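Local coordinates for protein luciferase-like monooxygenase (Streptomyces bottropensis, PDB 4US5) that probably acts as a flavin-utilizing monooxygenase of the bacterial luciferase family, inserting oxygen from molecular oxygen into a substrate, at residues Ala91-Phe94 / Arg95-Ala99; Leu117-Phe120 / Ala121-Asp125; Arg248-Gln252 / Gly253-Leu257; Leu328-Ala332 / Phe333-Pro337. All coordinates share one frame; numbering follows the deposited sequence.

Contact 1: Ala91-Phe94 / Arg95-Ala99; sequences AEVF and RTLHA. With NA (sodium ion), chain P.
Leu-97 reaches back along helix 87-100 to Phe-94, and its side chain can be followed atom by atom. Leu-97 CB sits 3.6 Å from Phe-94 O, and Leu-97 CG lies at the same distance from Val-93 O. With CG beside the backbone N and anti to the carbonyl carbon (chi1 -72°), the chain runs alongside the Phe-94 side chain, and Leu-97 CD1 comes over one face of the ring, 4.0 Å from its centroid and displaced toward the rim, a CH-pi contact. Leu-97 CD1 also lies 4.5 Å from Val-93 CG1. This helix is the crossover of the beta-alpha-beta unit between strands 74-81 and 105-110 of the TIM barrel; Phe-94 packs against both strands, whereas Leu-97 also touches helix 59-68 and Ile-61 of the second subunit. Glu-92 O accepts two bonds from Thr-96, from N at 2.9 Å and from OG1 at 2.8 Å, arriving from opposite faces of the carbonyl plane. A valine in place of Thr-96 would keep the bulk but is likely to leave Glu-92 O with the backbone N-H alone of these donors. His-98 N bonds Phe-94 O; His-98 ND1 lies 2.9 Å from a sodium ion whose site also includes Ile-105 and water 1, and NE2 is bonded to Pro-163 O.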
loop_
_atom_site.group_PDB
_atom_site.type_symbol
_atom_site.label_atom_id
_atom_site.label_comp_id
_atom_site.label_asym_id
_atom_site.label_seq_id
_atom_site.Cartn_x
_atom_site.Cartn_y
_atom_site.Cartn_z
ATOM N N ALA B 91 -2.995 10.718 2.959
ATOM C CA ALA B 91 -3.603 11.352 1.803
ATOM C C ALA B 91 -2.951 10.896 0.501
ATOM O O ALA B 91 -3.638 10.572 -0.454
ATOM C CB ALA B 91 -3.532 12.876 1.941
ATOM N N GLU B 92 -1.633 10.867 0.477
ATOM C CA GLU B 92 -0.896 10.413 -0.703
ATOM C C GLU B 92 -1.216 8.950 -1.058
ATOM O O GLU B 92 -1.443 8.610 -2.205
ATOM C CB GLU B 92 0.592 10.505 -0.484
ATOM C CG GLU B 92 1.144 11.901 -0.477
ATOM C CD GLU B 92 2.629 11.924 -0.228
ATOM O OE1 GLU B 92 3.139 10.993 0.464
ATOM O OE2 GLU B 92 3.280 12.942 -0.650
ATOM N N VAL B 93 -1.214 8.099 -0.046
ATOM C CA VAL B 93 -1.521 6.677 -0.256
ATOM C C VAL B 93 -2.905 6.525 -0.897
ATOM O O VAL B 93 -3.081 5.794 -1.870
ATOM C CB VAL B 93 -1.429 5.915 1.092
ATOM C CG1 VAL B 93 -2.061 4.531 1.024
ATOM C CG2 VAL B 93 0.044 5.790 1.532
ATOM N N PHE B 94 -3.891 7.216 -0.347
ATOM C CA PHE B 94 -5.236 7.032 -0.804
ATOM C C PHE B 94 -5.519 7.780 -2.091
ATOM O O PHE B 94 -6.362 7.354 -2.856
ATOM C CB PHE B 94 -6.248 7.257 0.315
ATOM C CG PHE B 94 -6.342 6.064 1.264
ATOM C CD1 PHE B 94 -5.323 5.807 2.161
ATOM C CD2 PHE B 94 -7.333 5.145 1.124
ATOM C CE1 PHE B 94 -5.367 4.692 2.974
ATOM C CE2 PHE B 94 -7.389 4.014 1.919
ATOM C CZ PHE B 94 -6.395 3.763 2.833
ATOM N N ARG B 95 -4.790 8.875 -2.352
ATOM C CA ARG B 95 -4.818 9.479 -3.671
ATOM C C ARG B 95 -4.250 8.539 -4.746
ATOM O O ARG B 95 -4.725 8.539 -5.877
ATOM C CB ARG B 95 -4.066 10.835 -3.689
ATOM C CG ARG B 95 -4.800 11.976 -2.956
ATOM C CD ARG B 95 -4.627 13.305 -3.661
ATOM N NE ARG B 95 -5.435 13.187 -4.842
ATOM C CZ ARG B 95 -6.731 13.478 -4.903
ATOM N NH1 ARG B 95 -7.361 14.066 -3.892
ATOM N NH2 ARG B 95 -7.378 13.207 -6.002
ATOM N N THR B 96 -3.203 7.807 -4.404
ATOM C CA THR B 96 -2.621 6.835 -5.333
ATOM C C THR B 96 -3.651 5.729 -5.629
ATOM O O THR B 96 -3.911 5.392 -6.790
ATOM C CB THR B 96 -1.288 6.240 -4.762
ATOM O OG1 THR B 96 -0.380 7.313 -4.419
ATOM C CG2 THR B 96 -0.647 5.318 -5.769
ATOM N N LEU B 97 -4.349 5.253 -4.599
ATOM C CA LEU B 97 -5.412 4.279 -4.799
ATOM C C LEU B 97 -6.498 4.835 -5.688
ATOM O O LEU B 97 -6.965 4.159 -6.599
ATOM C CB LEU B 97 -5.978 3.803 -3.449
ATOM C CG LEU B 97 -5.058 2.870 -2.631
ATOM C CD1 LEU B 97 -5.529 2.746 -1.199
ATOM C CD2 LEU B 97 -4.974 1.495 -3.246
ATOM N N HIS B 98 -6.896 6.081 -5.415
ATOM C CA HIS B 98 -7.946 6.735 -6.209
ATOM C C HIS B 98 -7.506 6.876 -7.666
ATOM O O HIS B 98 -8.319 6.717 -8.571
ATOM C CB HIS B 98 -8.291 8.080 -5.579
ATOM C CG HIS B 98 -9.179 8.943 -6.410
ATOM N ND1 HIS B 98 -10.528 8.699 -6.541
ATOM C CD2 HIS B 98 -8.933 10.095 -7.085
ATOM C CE1 HIS B 98 -11.072 9.649 -7.284
ATOM N NE2 HIS B 98 -10.117 10.499 -7.646
ATOM N N ALA B 99 -6.224 7.132 -7.896
ATOM C CA ALA B 99 -5.723 7.297 -9.264
ATOM C C ALA B 99 -5.715 5.969 -10.020
ATOM O O ALA B 99 -5.950 5.941 -11.231
ATOM C CB ALA B 99 -4.342 7.928 -9.243
HETATM NA NA NA P . -12.008 7.008 -4.792
HETATM O O HOH W 1 -14.662 7.925 -4.092
#

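Contact 2: Leu117-Phe120 / Ala121-Asp125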
loop_
_atom_site.group_PDB
_atom_site.type_symbol
_atom_site.label_atom_id
_atom_site.label_comp_id
_atom_site.label_asym_id
_atom_site.label_seq_id
_atom_site.Cartn_x
_atom_site.Cartn_y
_atom_site.Cartn_z
ATOM N N LEU B 117 0.656 -0.542 23.915
ATOM C CA LEU B 117 1.482 0.675 24.076
ATOM C C LEU B 117 2.893 0.601 23.464
ATOM O O LEU B 117 3.316 1.527 22.783
ATOM C CB LEU B 117 1.537 1.110 25.561
ATOM C CG LEU B 117 0.180 1.506 26.176
ATOM C CD1 LEU B 117 0.350 2.007 27.606
ATOM C CD2 LEU B 117 -0.569 2.535 25.324
ATOM N N PRO B 118 3.622 -0.504 23.676
ATOM C CA PRO B 118 4.943 -0.591 23.061
ATOM C C PRO B 118 4.881 -0.579 21.525
ATOM O O PRO B 118 5.780 -0.041 20.853
ATOM C CB PRO B 118 5.488 -1.925 23.578
ATOM C CG PRO B 118 4.655 -2.253 24.779
ATOM C CD PRO B 118 3.309 -1.681 24.501
ATOM N N VAL B 119 3.838 -1.196 20.979
ATOM C CA VAL B 119 3.654 -1.244 19.544
ATOM C C VAL B 119 3.330 0.141 19.025
ATOM O O VAL B 119 3.921 0.595 18.060
ATOM C CB VAL B 119 2.554 -2.253 19.163
ATOM C CG1 VAL B 119 2.279 -2.209 17.671
ATOM C CG2 VAL B 119 2.974 -3.630 19.572
ATOM N N PHE B 120 2.383 0.812 19.683
ATOM C CA PHE B 120 2.025 2.185 19.359
ATOM C C PHE B 120 3.273 3.065 19.347
ATOM O O PHE B 120 3.468 3.871 18.442
ATOM C CB PHE B 120 0.978 2.715 20.371
ATOM C CG PHE B 120 0.544 4.158 20.126
ATOM C CD1 PHE B 120 1.360 5.233 20.516
ATOM C CD2 PHE B 120 -0.680 4.448 19.514
ATOM C CE1 PHE B 120 0.979 6.539 20.283
ATOM C CE2 PHE B 120 -1.076 5.769 19.298
ATOM C CZ PHE B 120 -0.236 6.813 19.677
ATOM N N ALA B 121 4.099 2.949 20.390
ATOM C CA ALA B 121 5.290 3.792 20.505
ATOM C C ALA B 121 6.249 3.541 19.331
ATOM O O ALA B 121 6.778 4.480 18.747
ATOM C CB ALA B 121 5.992 3.513 21.839
ATOM N N ALA B 122 6.442 2.263 18.975
ATOM C CA ALA B 122 7.281 1.882 17.829
ATOM C C ALA B 122 6.711 2.380 16.463
ATOM O O ALA B 122 7.464 2.753 15.570
ATOM C CB ALA B 122 7.473 0.376 17.807
ATOM N N LEU B 123 5.384 2.367 16.317
ATOM C CA LEU B 123 4.776 2.820 15.055
ATOM C C LEU B 123 4.894 4.324 14.950
ATOM O O LEU B 123 5.143 4.862 13.859
ATOM C CB LEU B 123 3.322 2.386 14.962
ATOM C CG LEU B 123 3.141 0.872 14.761
ATOM C CD1 LEU B 123 1.755 0.417 15.170
ATOM C CD2 LEU B 123 3.439 0.493 13.305
ATOM N N ARG B 124 4.773 5.007 16.087
ATOM C CA ARG B 124 4.898 6.458 16.108
ATOM C C ARG B 124 6.287 6.943 15.836
ATOM O O ARG B 124 6.468 7.964 15.158
ATOM C CB ARG B 124 4.478 6.996 17.466
ATOM C CG ARG B 124 2.997 6.849 17.747
ATOM C CD ARG B 124 2.172 7.834 16.942
ATOM N NE ARG B 124 2.624 9.223 17.089
ATOM C CZ ARG B 124 2.600 10.135 16.116
ATOM N NH1 ARG B 124 2.147 9.826 14.907
ATOM N NH2 ARG B 124 3.038 11.367 16.353
ATOM N N ASP B 125 7.263 6.278 16.435
ATOM C CA ASP B 125 8.667 6.581 16.185
ATOM C C ASP B 125 8.918 8.066 16.517
ATOM O O ASP B 125 9.301 8.855 15.632
ATOM C CB ASP B 125 8.977 6.287 14.720
ATOM C CG ASP B 125 10.448 6.406 14.395
ATOM O OD1 ASP B 125 11.270 5.866 15.160
ATOM O OD2 ASP B 125 10.777 7.027 13.354
#
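Phe-120 and Arg-124, one turn apart on the short alpha-helix 117-124 of the TIM-barrel chain, send their side chains the same way, side by side, with the ring and guanidinium planes 49° apart. The aliphatic part of the arginine does the touching: Arg-124 CG is 3.3 Å from Phe-120 CE1, and Arg-124 CD lies 3.8 Å from both CE1 and CZ. Phe-120 CG stands anti to its own nitrogen (chi1 179°), whereas Arg-124 CG lies beside its nitrogen, which brings that methylene close to the ring. Beyond the two segments, Arg-124 NH1 has a long, weak ion pair with Asp-125 OD2 of the second subunit.

Val-119 and Leu-123 also lie side by side, pointing the same way, with Val-119 CG1 3.7 Å from Leu-123 CD1. Leu-123 packs on His-49 and Leu-84 of its own chain and on Glu-92 of the second subunit, so this side of the helix belongs to the dimer interface. Four i to i+4 backbone bonds join residues 117-120 to 121-124. Asp-125, with positive phi, leaves the helical path, and its OD2 forms a salt bridge with Arg-140 of the second subunit. Asp-125 N still bonds Ala-121 O, at 3.0 Å.

Contact 3: Arg248-Gln252 / Gly253-Leu257; sequences RRMSQ and GDVRL
Arg-249 and Asp-254 meet across a Schellman motif that ends helix 233-251, with Gly-253 as its C-prime residue. Two backbone bonds define the motif: Asp-254 N to Arg-249 O at 2.9 Å, and Gly-253 N to Met-250 O, whose donor stands above the carbonyl plane. Arg-249 O also takes Gln-252 N, from the opposite face of its plane to Asp-254 N.

The charged groups form a network. Arg-256 grips Asp-254 side-on, NE to OD1 and NH2 to OD2, each oxygen using its syn lone pair and both lying in the guanidinium plane; the NH2 bond is nearly straight, at 174°. Arg-249 lies flat against Arg-256, guanidinium centres 3.5 Å apart and planes at 18°. That stack brings like charges together, which the carboxylate probably eases. Arg-249 NE makes a long salt bridge to Asp-254 OD2, 4.0 Å away, with the oxygen well out of the Arg-249 guanidinium plane.

Apolar contact is slight: selenomethionine Met-250 bends at chi2 and chi3, and Met-250 SE lies 4.0 Å from Val-255 CG2.

Waters 2 and 3 sit at the edge of the Arg-249 guanidinium, each accepting from NH1, and water 2 donates to Leu-257 O at 2.8 Å.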
loop_
_atom_site.group_PDB
_atom_site.type_symbol
_atom_site.label_atom_id
_atom_site.label_comp_id
_atom_site.label_asym_id
_atom_site.label_seq_id
_atom_site.Cartn_x
_atom_site.Cartn_y
_atom_site.Cartn_z
ATOM N N ARG B 248 -13.632 -17.196 25.522
ATOM C CA ARG B 248 -13.276 -17.910 26.768
ATOM C C ARG B 248 -11.772 -17.859 26.930
ATOM O O ARG B 248 -11.255 -17.532 28.007
ATOM C CB ARG B 248 -13.749 -19.372 26.730
ATOM C CG ARG B 248 -13.141 -20.226 27.840
ATOM C CD ARG B 248 -13.591 -21.674 27.775
ATOM N NE ARG B 248 -14.957 -21.860 28.270
ATOM C CZ ARG B 248 -15.571 -23.036 28.334
ATOM N NH1 ARG B 248 -14.952 -24.144 27.958
ATOM N NH2 ARG B 248 -16.795 -23.112 28.806
ATOM N N ARG B 249 -11.075 -18.178 25.844
ATOM C CA ARG B 249 -9.636 -18.291 25.884
ATOM C C ARG B 249 -8.981 -16.951 26.137
ATOM O O ARG B 249 -8.102 -16.840 26.961
ATOM C CB ARG B 249 -9.117 -18.880 24.568
ATOM C CG ARG B 249 -9.345 -20.363 24.423
ATOM C CD ARG B 249 -8.790 -20.800 23.081
ATOM N NE ARG B 249 -8.845 -22.221 22.859
ATOM C CZ ARG B 249 -8.391 -22.803 21.754
ATOM N NH1 ARG B 249 -7.936 -22.054 20.732
ATOM N NH2 ARG B 249 -8.452 -24.104 21.628
HETATM N N MSE B 250 -9.458 -15.918 25.456
HETATM C CA MSE B 250 -8.888 -14.585 25.655
HETATM C C MSE B 250 -9.117 -14.110 27.078
HETATM O O MSE B 250 -8.253 -13.445 27.652
HETATM C CB MSE B 250 -9.465 -13.576 24.668
HETATM C CG MSE B 250 -9.087 -13.882 23.209
HETATM SE SE MSE B 250 -7.179 -13.558 22.826
HETATM C CE MSE B 250 -7.175 -11.572 22.735
ATOM N N SER B 251 -10.254 -14.455 27.672
ATOM C CA SER B 251 -10.535 -14.026 29.049
ATOM C C SER B 251 -9.560 -14.664 30.035
ATOM O O SER B 251 -9.381 -14.165 31.133
ATOM C CB SER B 251 -11.991 -14.338 29.464
ATOM O OG SER B 251 -12.226 -15.719 29.676
ATOM N N GLN B 252 -8.931 -15.774 29.624
ATOM C CA GLN B 252 -7.967 -16.499 30.474
ATOM C C GLN B 252 -6.504 -16.198 30.091
ATOM O O GLN B 252 -5.580 -16.821 30.626
ATOM C CB GLN B 252 -8.228 -17.995 30.355
ATOM C CG GLN B 252 -9.608 -18.418 30.823
ATOM C CD GLN B 252 -9.913 -19.839 30.487
ATOM O OE1 GLN B 252 -10.086 -20.202 29.317
ATOM N NE2 GLN B 252 -9.951 -20.673 31.505
ATOM N N GLY B 253 -6.303 -15.250 29.180
ATOM C CA GLY B 253 -4.973 -14.891 28.675
ATOM C C GLY B 253 -4.369 -15.902 27.704
ATOM O O GLY B 253 -3.166 -15.904 27.482
ATOM N N ASP B 254 -5.228 -16.729 27.118
ATOM C CA ASP B 254 -4.838 -17.783 26.203
ATOM C C ASP B 254 -5.046 -17.212 24.801
ATOM O O ASP B 254 -6.173 -17.206 24.281
ATOM C CB ASP B 254 -5.699 -18.997 26.472
ATOM C CG ASP B 254 -5.437 -20.153 25.540
ATOM O OD1 ASP B 254 -4.510 -20.090 24.721
ATOM O OD2 ASP B 254 -6.199 -21.136 25.633
ATOM N N VAL B 255 -3.951 -16.768 24.194
ATOM C CA VAL B 255 -3.974 -16.093 22.886
ATOM C C VAL B 255 -3.551 -17.037 21.789
ATOM O O VAL B 255 -2.372 -17.345 21.637
ATOM C CB VAL B 255 -3.038 -14.852 22.899
ATOM C CG1 VAL B 255 -3.097 -14.105 21.558
ATOM C CG2 VAL B 255 -3.435 -13.918 24.036
ATOM N N ARG B 256 -4.518 -17.497 21.009
ATOM C CA ARG B 256 -4.254 -18.421 19.924
ATOM C C ARG B 256 -5.093 -18.076 18.705
ATOM O O ARG B 256 -5.942 -17.196 18.751
ATOM C CB ARG B 256 -4.523 -19.862 20.368
ATOM C CG ARG B 256 -3.459 -20.374 21.331
ATOM C CD ARG B 256 -3.655 -21.868 21.596
ATOM N NE ARG B 256 -4.566 -22.178 22.679
ATOM C CZ ARG B 256 -5.138 -23.368 22.906
ATOM N NH1 ARG B 256 -4.959 -24.419 22.109
ATOM N NH2 ARG B 256 -5.925 -23.488 23.941
ATOM N N LEU B 257 -4.823 -18.769 17.612
ATOM C CA LEU B 257 -5.562 -18.610 16.398
ATOM C C LEU B 257 -7.016 -19.037 16.609
ATOM O O LEU B 257 -7.326 -19.768 17.555
ATOM C CB LEU B 257 -4.914 -19.427 15.283
ATOM C CG LEU B 257 -3.412 -19.191 15.014
ATOM C CD1 LEU B 257 -2.992 -20.022 13.813
ATOM C CD2 LEU B 257 -3.087 -17.724 14.796
HETATM O O HOH W 2 -6.632 -22.412 18.149
HETATM O O HOH W 3 -8.198 -19.305 20.278
#

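Contact 4: Leu328-Ala332 / Phe333-Pro337; sequences LLAEA and FELTP
Glu-334, whose N bonds Glu-331 O at 3.1 Å from above the carbonyl plane, has a positive phi (59°), a backbone shape more at home in glycine, and is the C-prime residue of the Schellman motif that closes helix 319-332. Leu-335 N reaches Ala-330 O at 2.9 Å in the plane of that carbonyl and nearly straight, at 168°. After this turn the Leu-335 side chain folds back on the last helical turn, with Leu-335 CD2 3.9 Å from Ala-330 CB.

Just before it, Phe-333 lies alongside Leu-329, both side chains pointing the same way. With CG anti to the carbonyl carbon (chi1 -75°), the ring turns an edge to Leu-329 O, and Phe-333 CE1 meets Leu-329 CD2 at 4.1 Å. Beyond the two segments the ring packs against Leu-7 of strand 6-11, Leu-298 and Thr-299 of helix 291-305, and the imidazole of His-4. An alanine in place of Phe-333 would probably open a gap between the helix end, strand 6-11 and helix 291-305, and leave Leu-329 CD2 without its aromatic neighbour. Leu-329 O accepts Phe-333 N at 2.9 Å, and the same oxygen lies in the ring plane at its edge, 3.3 Å from Phe-333 CD1.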
loop_
_atom_site.group_PDB
_atom_site.type_symbol
_atom_site.label_atom_id
_atom_site.label_comp_id
_atom_site.label_asym_id
_atom_site.label_seq_id
_atom_site.Cartn_x
_atom_site.Cartn_y
_atom_site.Cartn_z
ATOM N N LEU B 328 -25.666 -16.578 2.154
ATOM C CA LEU B 328 -27.018 -16.665 2.759
ATOM C C LEU B 328 -27.540 -15.299 3.144
ATOM O O LEU B 328 -28.723 -14.982 2.929
ATOM C CB LEU B 328 -27.003 -17.580 3.976
ATOM C CG LEU B 328 -26.775 -19.050 3.736
ATOM C CD1 LEU B 328 -26.526 -19.748 5.056
ATOM C CD2 LEU B 328 -27.952 -19.696 2.973
ATOM N N LEU B 329 -26.648 -14.422 3.629
ATOM C CA LEU B 329 -27.047 -13.059 3.948
ATOM C C LEU B 329 -27.470 -12.239 2.715
ATOM O O LEU B 329 -28.441 -11.485 2.766
ATOM C CB LEU B 329 -25.917 -12.304 4.691
ATOM C CG LEU B 329 -25.685 -12.653 6.137
ATOM C CD1 LEU B 329 -24.359 -12.041 6.630
ATOM C CD2 LEU B 329 -26.862 -12.154 6.961
ATOM N N ALA B 330 -26.715 -12.345 1.634
ATOM C CA ALA B 330 -27.061 -11.658 0.428
ATOM C C ALA B 330 -28.480 -12.057 -0.024
ATOM O O ALA B 330 -29.243 -11.211 -0.497
ATOM C CB ALA B 330 -26.071 -11.972 -0.676
ATOM N N GLU B 331 -28.769 -13.336 0.039
ATOM C CA GLU B 331 -30.106 -13.873 -0.374
ATOM C C GLU B 331 -31.193 -13.361 0.609
ATOM O O GLU B 331 -32.215 -12.834 0.200
ATOM C CB GLU B 331 -30.058 -15.399 -0.370
ATOM C CG GLU B 331 -31.359 -16.101 -0.775
ATOM C CD GLU B 331 -31.298 -17.637 -0.613
ATOM O OE1 GLU B 331 -30.447 -18.168 0.151
ATOM O OE2 GLU B 331 -32.135 -18.320 -1.247
ATOM N N ALA B 332 -30.897 -13.403 1.896
ATOM C CA ALA B 332 -31.866 -12.917 2.887
ATOM C C ALA B 332 -32.192 -11.438 2.753
ATOM O O ALA B 332 -33.333 -11.023 2.985
ATOM C CB ALA B 332 -31.371 -13.223 4.289
ATOM N N PHE B 333 -31.213 -10.621 2.367
ATOM C CA PHE B 333 -31.426 -9.194 2.166
ATOM C C PHE B 333 -31.729 -8.809 0.709
ATOM O O PHE B 333 -31.755 -7.629 0.375
ATOM C CB PHE B 333 -30.234 -8.414 2.733
ATOM C CG PHE B 333 -30.240 -8.350 4.219
ATOM C CD1 PHE B 333 -29.758 -9.417 4.979
ATOM C CD2 PHE B 333 -30.852 -7.301 4.862
ATOM C CE1 PHE B 333 -29.798 -9.371 6.347
ATOM C CE2 PHE B 333 -30.903 -7.272 6.236
ATOM C CZ PHE B 333 -30.393 -8.312 6.966
ATOM N N GLU B 334 -31.978 -9.808 -0.115
ATOM C CA GLU B 334 -32.448 -9.592 -1.483
ATOM C C GLU B 334 -31.476 -8.751 -2.299
ATOM O O GLU B 334 -31.876 -7.853 -3.051
ATOM C CB GLU B 334 -33.891 -8.978 -1.475
ATOM C CG GLU B 334 -34.879 -9.987 -0.916
ATOM C CD GLU B 334 -36.306 -9.439 -0.715
ATOM O OE1 GLU B 334 -36.645 -8.301 -1.146
ATOM O OE2 GLU B 334 -37.072 -10.141 -0.097
ATOM N N LEU B 335 -30.185 -9.000 -2.099
ATOM C CA LEU B 335 -29.185 -8.253 -2.843
ATOM C C LEU B 335 -29.325 -8.578 -4.350
ATOM O O LEU B 335 -29.490 -9.734 -4.730
ATOM C CB LEU B 335 -27.774 -8.588 -2.367
ATOM C CG LEU B 335 -27.172 -7.639 -1.313
ATOM C CD1 LEU B 335 -28.089 -7.531 -0.112
ATOM C CD2 LEU B 335 -25.792 -8.097 -0.918
ATOM N N THR B 336 -29.163 -7.561 -5.164
ATOM C CA THR B 336 -29.068 -7.736 -6.614
ATOM C C THR B 336 -27.599 -8.026 -6.991
ATOM O O THR B 336 -26.732 -7.189 -6.764
ATOM C CB THR B 336 -29.533 -6.463 -7.332
ATOM O OG1 THR B 336 -30.904 -6.207 -7.019
ATOM C CG2 THR B 336 -29.389 -6.595 -8.846
ATOM N N PRO B 337 -27.329 -9.201 -7.589
ATOM C CA PRO B 337 -25.972 -9.506 -8.037
ATOM C C PRO B 337 -25.480 -8.593 -9.141
ATOM O O PRO B 337 -26.285 -7.926 -9.820
ATOM C CB PRO B 337 -26.056 -10.948 -8.524
ATOM C CG PRO B 337 -27.502 -11.255 -8.715
ATOM C CD PRO B 337 -28.307 -10.247 -7.961
#

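In the fold
All four are local contacts along or at the ends of helices of the TIM-barrel chain, in series along the sequence. Contacts 1 and 2, with centres 25 Å apart and nearest atoms about 13 Å apart, both touch the second subunit: within one chain these segments do not touch, but across the dimer contact 1 of one subunit meets contact 2 of the other. Contacts 3 and 4 are touched by no other protein chain of the assembly. Contact 3 is nearer contact 2 (nearest atoms about 12 Å) than contact 4 (about 21 Å), and contacts 2 and 4 lie on opposite sides of the chain's centre, 42 Å between centres. Of the four, contact 1 alone includes a sodium ligand, His-98.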